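Local coordinates for Ara h 8 allergen isoform (Arachis hypogaea, PDB 6V8M), which is a peanut PR-10 allergen of the Bet v 1 family that binds 8-anilino-1-naphthalene sulfonate and may, like relatives, take up hydrophobic ligands such as abscisic acid, at residues E29-L34 with Q140-A145; D72-D75 with T80-Y83; E96-K101 with Q133-K138. One frame throughout, in Å; residues are numbered along the deposited sequence.

Interaction 1 of 3, residues E29-L34 with Q140-A145; sequences ELTPKL and QGIFKA. With 2AN (8-anilino-1-naphthalene sulfonate), chain C; 2AN (8-anilino-1-naphthalene sulfonate), chain D; 2AN (8-anilino-1-naphthalene sulfonate), chain E.
I142 and A145, one turn apart on the helix of Q140-A145, meet T31 and L34 on the helix of E29-L34, burying 164 Å² in all. Q140, at the start of the turn, faces a ligand instead: its NE2 donates to sulfonate O1 of the chain C 8-anilino-1-naphthalene sulfonate at 2.9 Å, nearly straight at 167°. G141 brings its CA within 4.0 Å of C13 on the anilino ring of the chain D ligand. I142 CG2, anti to the backbone N, lies 3.9 Å from T31 OG1, the two side chains crossing at about a right angle, while I142 CD1 comes 3.4 Å from C3 of the chain D ligand. The T31 hydroxyl has its polar partner in G27 O. F143 turns from the other helix; the naphthalene edge of the chain C ligand stands over one face of its ring, toward the rim, C6 lying 3.5 Å from F143 CG, the planes steeply inclined. A145 closes the contact, its CB 4.5 Å from L34 CB and its O 3.8 Å from L34 CD1. T31 and L34 also touch I146 farther along helix 129-152, T31 and I142 both rest on I38 of strand 38-45, and F143 packs on helix 16-25.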
# COMPACT_ATOMS: atom_id res chain seq x y z
N GLU A 29 -2.62 -6.20 10.66
CA GLU A 29 -2.66 -6.01 12.13
C GLU A 29 -1.81 -4.81 12.56
O GLU A 29 -2.25 -4.07 13.44
CB GLU A 29 -2.26 -7.31 12.82
CG GLU A 29 -3.13 -8.47 12.37
CD GLU A 29 -3.49 -9.50 13.43
OE1 GLU A 29 -4.54 -10.19 13.26
OE2 GLU A 29 -2.74 -9.62 14.42
N LEU A 30 -0.64 -4.60 11.94
CA LEU A 30 0.29 -3.52 12.38
C LEU A 30 -0.22 -2.15 11.94
O LEU A 30 -0.06 -1.18 12.69
CB LEU A 30 1.67 -3.76 11.79
CG LEU A 30 2.54 -4.75 12.55
CD1 LEU A 30 3.90 -4.85 11.88
CD2 LEU A 30 2.70 -4.33 14.00
N THR A 31 -0.78 -2.02 10.75
CA THR A 31 -1.04 -0.67 10.19
C THR A 31 -1.91 0.14 11.13
O THR A 31 -1.56 1.27 11.44
CB THR A 31 -1.55 -0.72 8.74
OG1 THR A 31 -0.50 -1.34 7.98
CG2 THR A 31 -1.91 0.64 8.22
N PRO A 32 -3.10 -0.33 11.60
CA PRO A 32 -3.92 0.52 12.46
C PRO A 32 -3.29 0.78 13.84
O PRO A 32 -3.70 1.71 14.50
CB PRO A 32 -5.27 -0.21 12.58
CG PRO A 32 -5.07 -1.58 11.94
CD PRO A 32 -3.74 -1.59 11.23
N LYS A 33 -2.37 -0.08 14.28
CA LYS A 33 -1.63 0.12 15.55
C LYS A 33 -0.66 1.28 15.41
O LYS A 33 -0.37 1.91 16.43
CB LYS A 33 -0.82 -1.13 15.89
CG LYS A 33 -1.57 -2.18 16.67
CD LYS A 33 -0.67 -3.23 17.26
CE LYS A 33 -1.46 -4.47 17.63
NZ LYS A 33 -0.57 -5.54 18.12
N LEU A 34 -0.14 1.50 14.20
CA LEU A 34 0.94 2.49 13.97
C LEU A 34 0.40 3.79 13.37
O LEU A 34 1.05 4.83 13.61
CB LEU A 34 1.99 1.87 13.06
CG LEU A 34 2.70 0.66 13.65
CD1 LEU A 34 3.67 0.07 12.66
CD2 LEU A 34 3.43 1.03 14.93
N GLN A 140 3.97 5.94 1.30
CA GLN A 140 5.25 6.10 2.01
C GLN A 140 5.04 6.09 3.53
O GLN A 140 5.86 5.48 4.21
CB GLN A 140 5.96 7.40 1.63
CG GLN A 140 6.49 7.40 0.22
CD GLN A 140 7.32 8.64 -0.07
OE1 GLN A 140 7.40 9.56 0.74
NE2 GLN A 140 7.93 8.70 -1.25
N GLY A 141 4.04 6.82 4.02
CA GLY A 141 3.79 6.96 5.46
C GLY A 141 3.55 5.62 6.13
O GLY A 141 4.17 5.33 7.17
N ILE A 142 2.68 4.80 5.54
CA ILE A 142 2.40 3.45 6.11
C ILE A 142 3.70 2.66 6.09
O ILE A 142 4.06 2.06 7.12
CB ILE A 142 1.27 2.74 5.36
CG1 ILE A 142 -0.07 3.42 5.67
CG2 ILE A 142 1.27 1.25 5.65
CD1 ILE A 142 -1.16 3.06 4.70
N PHE A 143 4.37 2.62 4.94
CA PHE A 143 5.55 1.74 4.80
C PHE A 143 6.64 2.15 5.81
O PHE A 143 7.25 1.29 6.51
CB PHE A 143 6.06 1.81 3.36
CG PHE A 143 7.12 0.78 3.08
CD1 PHE A 143 8.44 1.04 3.32
CD2 PHE A 143 6.76 -0.45 2.54
CE1 PHE A 143 9.39 0.07 3.04
CE2 PHE A 143 7.71 -1.40 2.23
CZ PHE A 143 9.03 -1.13 2.49
N LYS A 144 6.89 3.45 5.90
CA LYS A 144 7.97 4.00 6.75
C LYS A 144 7.58 3.93 8.23
O LYS A 144 8.49 3.81 9.08
CB LYS A 144 8.37 5.39 6.28
CG LYS A 144 9.00 5.32 4.90
CD LYS A 144 9.34 6.60 4.26
CE LYS A 144 9.99 6.37 2.91
NZ LYS A 144 11.40 5.97 3.06
N ALA A 145 6.30 4.02 8.57
CA ALA A 145 5.89 3.81 9.97
C ALA A 145 6.16 2.35 10.38
O ALA A 145 6.68 2.10 11.49
CB ALA A 145 4.44 4.23 10.14
C1 2AN C . 5.48 3.65 -3.21
C2 2AN C . 4.34 2.90 -3.31
C3 2AN C . 4.03 1.90 -2.37
C4 2AN C . 4.90 1.65 -1.36
C5 2AN C . 6.09 2.40 -1.21
C6 2AN C . 6.96 2.11 -0.14
C7 2AN C . 8.11 2.77 0.04
C8 2AN C . 8.47 3.80 -0.84
N 2AN C . 5.75 4.63 -4.20
S 2AN C . 8.30 5.46 -2.87
C9 2AN C . 7.67 4.12 -1.90
C10 2AN C . 6.42 3.43 -2.15
C11 2AN C . 4.86 5.44 -4.93
C12 2AN C . 3.58 5.70 -4.45
C13 2AN C . 2.71 6.48 -5.19
C14 2AN C . 3.10 7.02 -6.40
C15 2AN C . 4.37 6.78 -6.87
C16 2AN C . 5.25 5.98 -6.15
O1 2AN C . 7.31 6.47 -2.95
O2 2AN C . 8.53 4.93 -4.26
O3 2AN C . 9.54 5.82 -2.26
C1 2AN D . -2.11 8.33 6.57
C2 2AN D . -1.46 7.27 6.02
C3 2AN D . -2.14 6.31 5.27
C4 2AN D . -3.48 6.38 5.12
C5 2AN D . -4.21 7.45 5.68
C6 2AN D . -5.60 7.53 5.47
C7 2AN D . -6.32 8.56 5.96
C8 2AN D . -5.68 9.60 6.67
N 2AN D . -1.40 9.24 7.34
S 2AN D . -3.67 10.96 7.80
C9 2AN D . -4.34 9.56 6.94
C10 2AN D . -3.54 8.48 6.42
C11 2AN D . -0.11 9.74 7.12
C12 2AN D . 0.44 9.82 5.84
C13 2AN D . 1.72 10.34 5.68
C14 2AN D . 2.43 10.79 6.76
C15 2AN D . 1.88 10.72 8.03
C16 2AN D . 0.62 10.19 8.21
O1 2AN D . -2.66 11.51 6.93
O2 2AN D . -4.73 11.83 8.17
O3 2AN D . -3.01 10.44 9.10
C1 2AN E . -6.06 5.31 0.99
C2 2AN E . -6.59 6.26 0.16
C3 2AN E . -5.89 6.72 -0.96
C4 2AN E . -4.62 6.30 -1.16
C5 2AN E . -4.02 5.33 -0.34
C6 2AN E . -2.70 4.89 -0.61
C7 2AN E . -2.10 3.97 0.15
C8 2AN E . -2.78 3.38 1.22
N 2AN E . -6.73 4.93 2.16
S 2AN E . -4.81 2.80 2.80
C9 2AN E . -4.04 3.80 1.56
C10 2AN E . -4.72 4.79 0.78
C11 2AN E . -7.84 5.56 2.77
C12 2AN E . -8.66 4.73 3.53
C13 2AN E . -9.81 5.25 4.11
C14 2AN E . -10.13 6.58 3.96
C15 2AN E . -9.32 7.40 3.22
C16 2AN E . -8.17 6.90 2.62
O1 2AN E . -6.09 2.44 2.27
O2 2AN E . -3.94 1.70 3.10
O3 2AN E . -5.04 3.63 4.07

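Interaction 2 of 3, residues D72-D75 with T80-Y83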
# COMPACT_ATOMS: atom_id res chain seq x y z
N ASP A 72 -3.66 -8.62 -5.65
CA ASP A 72 -3.45 -9.12 -7.04
C ASP A 72 -2.42 -10.25 -7.04
O ASP A 72 -2.62 -11.28 -7.75
CB ASP A 72 -3.07 -7.98 -7.99
CG ASP A 72 -4.08 -6.84 -8.04
OD1 ASP A 72 -5.28 -7.12 -8.27
OD2 ASP A 72 -3.66 -5.68 -7.88
N ALA A 73 -1.37 -10.14 -6.24
CA ALA A 73 -0.34 -11.19 -6.14
C ALA A 73 0.35 -11.07 -4.80
O ALA A 73 0.53 -9.94 -4.31
CB ALA A 73 0.66 -11.09 -7.28
N ILE A 74 0.72 -12.20 -4.22
CA ILE A 74 1.50 -12.19 -2.96
C ILE A 74 2.39 -13.43 -2.94
O ILE A 74 1.88 -14.53 -3.23
CB ILE A 74 0.58 -12.08 -1.73
CG1 ILE A 74 1.40 -12.02 -0.45
CG2 ILE A 74 -0.47 -13.18 -1.68
CD1 ILE A 74 0.57 -11.68 0.78
N ASP A 75 3.68 -13.23 -2.68
CA ASP A 75 4.66 -14.33 -2.68
C ASP A 75 5.78 -14.00 -1.70
O ASP A 75 6.57 -13.08 -1.98
CB ASP A 75 5.18 -14.64 -4.09
CG ASP A 75 6.03 -15.90 -4.13
OD1 ASP A 75 5.47 -17.00 -3.99
OD2 ASP A 75 7.24 -15.77 -4.15
N THR A 80 7.13 -10.29 -2.90
CA THR A 80 6.20 -9.69 -3.87
C THR A 80 4.85 -9.40 -3.21
O THR A 80 4.26 -10.30 -2.64
CB THR A 80 6.02 -10.57 -5.11
OG1 THR A 80 7.26 -10.46 -5.81
CG2 THR A 80 4.89 -10.10 -6.00
N TYR A 81 4.35 -8.19 -3.41
CA TYR A 81 2.99 -7.81 -2.98
C TYR A 81 2.43 -6.80 -3.97
O TYR A 81 2.92 -5.68 -4.02
CB TYR A 81 2.97 -7.30 -1.54
CG TYR A 81 1.57 -7.05 -1.03
CD1 TYR A 81 0.62 -8.05 -1.05
CD2 TYR A 81 1.21 -5.85 -0.46
CE1 TYR A 81 -0.67 -7.85 -0.59
CE2 TYR A 81 -0.09 -5.61 -0.03
CZ TYR A 81 -1.05 -6.61 -0.10
OH TYR A 81 -2.32 -6.39 0.36
N ASP A 82 1.41 -7.23 -4.71
CA ASP A 82 0.72 -6.42 -5.73
C ASP A 82 -0.72 -6.30 -5.28
O ASP A 82 -1.31 -7.34 -4.95
CB ASP A 82 0.84 -7.03 -7.13
CG ASP A 82 2.27 -7.25 -7.62
OD1 ASP A 82 3.24 -6.70 -7.00
OD2 ASP A 82 2.42 -8.04 -8.61
N TYR A 83 -1.27 -5.10 -5.27
CA TYR A 83 -2.62 -4.82 -4.74
C TYR A 83 -3.20 -3.63 -5.47
O TYR A 83 -2.44 -2.75 -5.99
CB TYR A 83 -2.58 -4.58 -3.23
CG TYR A 83 -1.66 -3.46 -2.82
CD1 TYR A 83 -0.31 -3.68 -2.65
CD2 TYR A 83 -2.17 -2.22 -2.48
CE1 TYR A 83 0.54 -2.65 -2.25
CE2 TYR A 83 -1.33 -1.19 -2.07
CZ TYR A 83 0.03 -1.40 -1.96
OH TYR A 83 0.89 -0.41 -1.54
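D72 and A73 both offer their backbone N-H to one acceptor, D82 O. D72 N lies 2.8 Å from D82 O with a bent N-H...O angle of 145°, whereas A73 N makes the straighter bond to that oxygen; both donors arrive from the same face of the carbonyl plane. A73 O is repaid by D82 N at 2.9 Å, linear at 179°. Two pairs farther along, D75 and T80 exchange two bonds, D75 N to T80 O and T80 N to D75 O, each 3.0 Å long. Between these hydrogen-bonded pairs, I74 and Y81 form a non-hydrogen-bonded pair supported by CA-H...O contacts, among them I74 CA to T80 O at 3.4 Å. Their side chains share one face of the sheet, where I74 CD1 approaches Y81 CD1 to 4.1 Å and V24 of helix 16-25 packs on both. The polar ends look to other partners: D72 OD2 to T84, D75 OD2 and T80 OG1 to T78, Y81 OH to K54, and D82 OD1 to the backbone N of T102. Two residues set against one make this a classic beta bulge, built into the antiparallel hairpin of strands 64-75 and 80-86 in the curved sheet of the Bet v 1 fold.

Interaction 3 of 3, residues E96-K101 with Q133-K138. With 2AN (8-anilino-1-naphthalene sulfonate), chain D; 2AN (8-anilino-1-naphthalene sulfonate), chain C; 2AN (8-anilino-1-naphthalene sulfonate), chain E.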
# COMPACT_ATOMS: atom_id res chain seq x y z
N GLU A 96 -10.53 5.85 -10.81
CA GLU A 96 -11.20 4.53 -10.95
C GLU A 96 -10.53 3.57 -9.96
O GLU A 96 -11.26 2.90 -9.18
CB GLU A 96 -11.07 3.98 -12.36
CG GLU A 96 -11.93 4.75 -13.35
CD GLU A 96 -11.59 4.63 -14.82
OE1 GLU A 96 -12.11 5.46 -15.60
OE2 GLU A 96 -10.80 3.73 -15.19
N LYS A 97 -9.20 3.53 -10.00
CA LYS A 97 -8.39 2.63 -9.15
C LYS A 97 -6.93 3.07 -9.20
O LYS A 97 -6.53 3.77 -10.15
CB LYS A 97 -8.53 1.16 -9.58
CG LYS A 97 -8.00 0.84 -10.97
CD LYS A 97 -8.22 -0.61 -11.40
CE LYS A 97 -7.64 -0.88 -12.78
NZ LYS A 97 -7.69 -2.31 -13.17
N VAL A 98 -6.15 2.59 -8.24
CA VAL A 98 -4.67 2.65 -8.26
C VAL A 98 -4.12 1.24 -8.02
O VAL A 98 -4.48 0.63 -7.01
CB VAL A 98 -4.10 3.65 -7.25
CG1 VAL A 98 -2.60 3.80 -7.45
CG2 VAL A 98 -4.77 5.01 -7.34
N SER A 99 -3.31 0.73 -8.95
CA SER A 99 -2.68 -0.61 -8.88
C SER A 99 -1.22 -0.43 -8.51
O SER A 99 -0.50 0.34 -9.16
CB SER A 99 -2.85 -1.38 -10.17
OG SER A 99 -4.25 -1.64 -10.33
N PHE A 100 -0.82 -1.14 -7.46
CA PHE A 100 0.55 -1.14 -6.94
C PHE A 100 1.17 -2.50 -7.19
O PHE A 100 0.54 -3.51 -6.93
CB PHE A 100 0.54 -0.92 -5.44
CG PHE A 100 0.00 0.40 -4.99
CD1 PHE A 100 -1.37 0.64 -4.96
CD2 PHE A 100 0.86 1.40 -4.59
CE1 PHE A 100 -1.87 1.86 -4.54
CE2 PHE A 100 0.35 2.62 -4.17
CZ PHE A 100 -1.00 2.84 -4.14
N LYS A 101 2.40 -2.49 -7.67
CA LYS A 101 3.28 -3.68 -7.70
C LYS A 101 4.51 -3.36 -6.85
O LYS A 101 5.14 -2.29 -7.08
CB LYS A 101 3.65 -4.05 -9.14
CG LYS A 101 2.46 -4.31 -10.05
CD LYS A 101 2.79 -4.63 -11.48
CE LYS A 101 3.66 -5.86 -11.60
NZ LYS A 101 4.00 -6.16 -13.02
N GLN A 133 0.48 13.28 -5.18
CA GLN A 133 1.22 13.61 -3.94
C GLN A 133 0.55 12.90 -2.77
O GLN A 133 1.27 12.38 -1.92
CB GLN A 133 1.32 15.12 -3.69
CG GLN A 133 1.79 15.48 -2.28
CD GLN A 133 2.07 16.96 -2.08
OE1 GLN A 133 2.61 17.65 -2.95
NE2 GLN A 133 1.73 17.47 -0.90
N ASP A 134 -0.78 12.94 -2.71
CA ASP A 134 -1.54 12.40 -1.56
C ASP A 134 -1.38 10.87 -1.51
O ASP A 134 -1.13 10.33 -0.42
CB ASP A 134 -3.00 12.82 -1.61
CG ASP A 134 -3.75 12.33 -0.39
OD1 ASP A 134 -3.45 12.86 0.70
OD2 ASP A 134 -4.57 11.39 -0.53
N VAL A 135 -1.49 10.19 -2.66
CA VAL A 135 -1.39 8.71 -2.71
C VAL A 135 0.05 8.31 -2.39
O VAL A 135 0.26 7.34 -1.67
CB VAL A 135 -1.88 8.18 -4.06
CG1 VAL A 135 -1.53 6.71 -4.22
CG2 VAL A 135 -3.37 8.45 -4.24
N LYS A 136 1.03 9.07 -2.87
CA LYS A 136 2.45 8.76 -2.58
C LYS A 136 2.71 8.97 -1.09
O LYS A 136 3.34 8.10 -0.49
CB LYS A 136 3.37 9.58 -3.47
CG LYS A 136 4.84 9.25 -3.34
CD LYS A 136 5.64 9.80 -4.51
CE LYS A 136 6.99 9.15 -4.74
NZ LYS A 136 7.70 9.94 -5.77
N GLN A 137 2.17 10.03 -0.49
CA GLN A 137 2.42 10.34 0.94
C GLN A 137 1.82 9.26 1.83
O GLN A 137 2.49 8.87 2.80
CB GLN A 137 1.88 11.72 1.35
CG GLN A 137 2.94 12.79 1.23
CD GLN A 137 2.90 13.83 2.33
OE1 GLN A 137 1.95 14.60 2.45
NE2 GLN A 137 4.00 13.93 3.08
N LYS A 138 0.62 8.79 1.52
CA LYS A 138 -0.04 7.70 2.29
C LYS A 138 0.76 6.40 2.14
O LYS A 138 0.96 5.70 3.14
CB LYS A 138 -1.50 7.54 1.88
CG LYS A 138 -2.37 8.70 2.35
CD LYS A 138 -3.78 8.56 1.84
CE LYS A 138 -4.77 9.41 2.61
NZ LYS A 138 -4.59 10.85 2.36
C1 2AN D . -2.11 8.33 6.57
C2 2AN D . -1.46 7.27 6.02
C3 2AN D . -2.14 6.31 5.27
C4 2AN D . -3.48 6.38 5.12
C5 2AN D . -4.21 7.45 5.68
C6 2AN D . -5.60 7.53 5.47
C7 2AN D . -6.32 8.56 5.96
C8 2AN D . -5.68 9.60 6.67
N 2AN D . -1.40 9.24 7.34
S 2AN D . -3.67 10.96 7.80
C9 2AN D . -4.34 9.56 6.94
C10 2AN D . -3.54 8.48 6.42
C11 2AN D . -0.11 9.74 7.12
C12 2AN D . 0.44 9.82 5.84
C13 2AN D . 1.72 10.34 5.68
C14 2AN D . 2.43 10.79 6.76
C15 2AN D . 1.88 10.72 8.03
C16 2AN D . 0.62 10.19 8.21
O1 2AN D . -2.66 11.51 6.93
O2 2AN D . -4.73 11.83 8.17
O3 2AN D . -3.01 10.44 9.10
C1 2AN C . 5.48 3.65 -3.21
C2 2AN C . 4.34 2.90 -3.31
C3 2AN C . 4.03 1.90 -2.37
C4 2AN C . 4.90 1.65 -1.36
C5 2AN C . 6.09 2.40 -1.21
C6 2AN C . 6.96 2.11 -0.14
C7 2AN C . 8.11 2.77 0.04
C8 2AN C . 8.47 3.80 -0.84
N 2AN C . 5.75 4.63 -4.20
S 2AN C . 8.30 5.46 -2.87
C9 2AN C . 7.67 4.12 -1.90
C10 2AN C . 6.42 3.43 -2.15
C11 2AN C . 4.86 5.44 -4.93
C12 2AN C . 3.58 5.70 -4.45
C13 2AN C . 2.71 6.48 -5.19
C14 2AN C . 3.10 7.02 -6.40
C15 2AN C . 4.37 6.78 -6.87
C16 2AN C . 5.25 5.98 -6.15
O1 2AN C . 7.31 6.47 -2.95
O2 2AN C . 8.53 4.93 -4.26
O3 2AN C . 9.54 5.82 -2.26
C1 2AN E . -6.06 5.31 0.99
C2 2AN E . -6.59 6.26 0.16
C3 2AN E . -5.89 6.72 -0.96
C4 2AN E . -4.62 6.30 -1.16
C5 2AN E . -4.02 5.33 -0.34
C6 2AN E . -2.70 4.89 -0.61
C7 2AN E . -2.10 3.97 0.15
C8 2AN E . -2.78 3.38 1.22
N 2AN E . -6.73 4.93 2.16
S 2AN E . -4.81 2.80 2.80
C9 2AN E . -4.04 3.80 1.56
C10 2AN E . -4.72 4.79 0.78
C11 2AN E . -7.84 5.56 2.77
C12 2AN E . -8.66 4.73 3.53
C13 2AN E . -9.81 5.25 4.11
C14 2AN E . -10.13 6.58 3.96
C15 2AN E . -9.32 7.40 3.22
C16 2AN E . -8.17 6.90 2.62
O1 2AN E . -6.09 2.44 2.27
O2 2AN E . -3.94 1.70 3.10
O3 2AN E . -5.04 3.63 4.07
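A single methyl, V135 CG1, carries the whole direct contact between Q133-K138 and E96-K101, meeting both F100 and V98, and only 89 Å² is buried. Three molecules of 8-anilino-1-naphthalene sulfonate border this contact. V135 CG1, set anti to the backbone N (chi1 169°), sits at the edge of the F100 ring near its plane, 3.9 Å from F100 CZ, and reaches V98 CG1 at 4.5 Å. The other branch, V135 CG2, faces C4 of the chain E ligand at 4.0 Å. C2 of the chain C ligand lies at another part of the F100 ring edge, in its plane, 4.0 Å from F100 CD2, and the ring stacks with Y83 of strand 80-86.

On the helix, K136 runs extended along the chain C ligand, its CE 3.2 Å from sulfonate O1, while its NZ forms a salt bridge with E8. The K138 chain slips between two ligands: its CE lies 3.5 Å from C6 of the chain D molecule, and its CD packs on the naphthalene of the chain E molecule. A bend at chi4 (70°) returns NZ to D134 in a salt bridge whose hydrogen-bond geometry is weak, K138 NZ to D134 OD1 being 2.8 Å, and NZ also pairs with E60. Apolar methyls and lysine methylenes thus meet the aromatic rings while carboxylates hold the ammonium ends, consistent with a pocket suited to amphipathic ligands.

How the interactions relate
Interaction 3 is the buried one, with its centre about 8 Å from that of the chain, whereas interaction 1 is partly buried and interaction 2 lies at the surface. Interactions 1 and 3 use successive parts of helix 129-152, against helix 27-34 and strand 95-107 respectively; both rely on sparse apolar contacts and touch the same three ligands. Interaction 2 is instead held by five backbone hydrogen bonds within the sheet, without the long helix. It continues into interaction 3 through neighbouring strands, Y83 O lying 2.7 Å from F100 N, a probable hydrogen bond. Interactions 1 and 2 do not touch, their nearest atoms being about 7 Å apart.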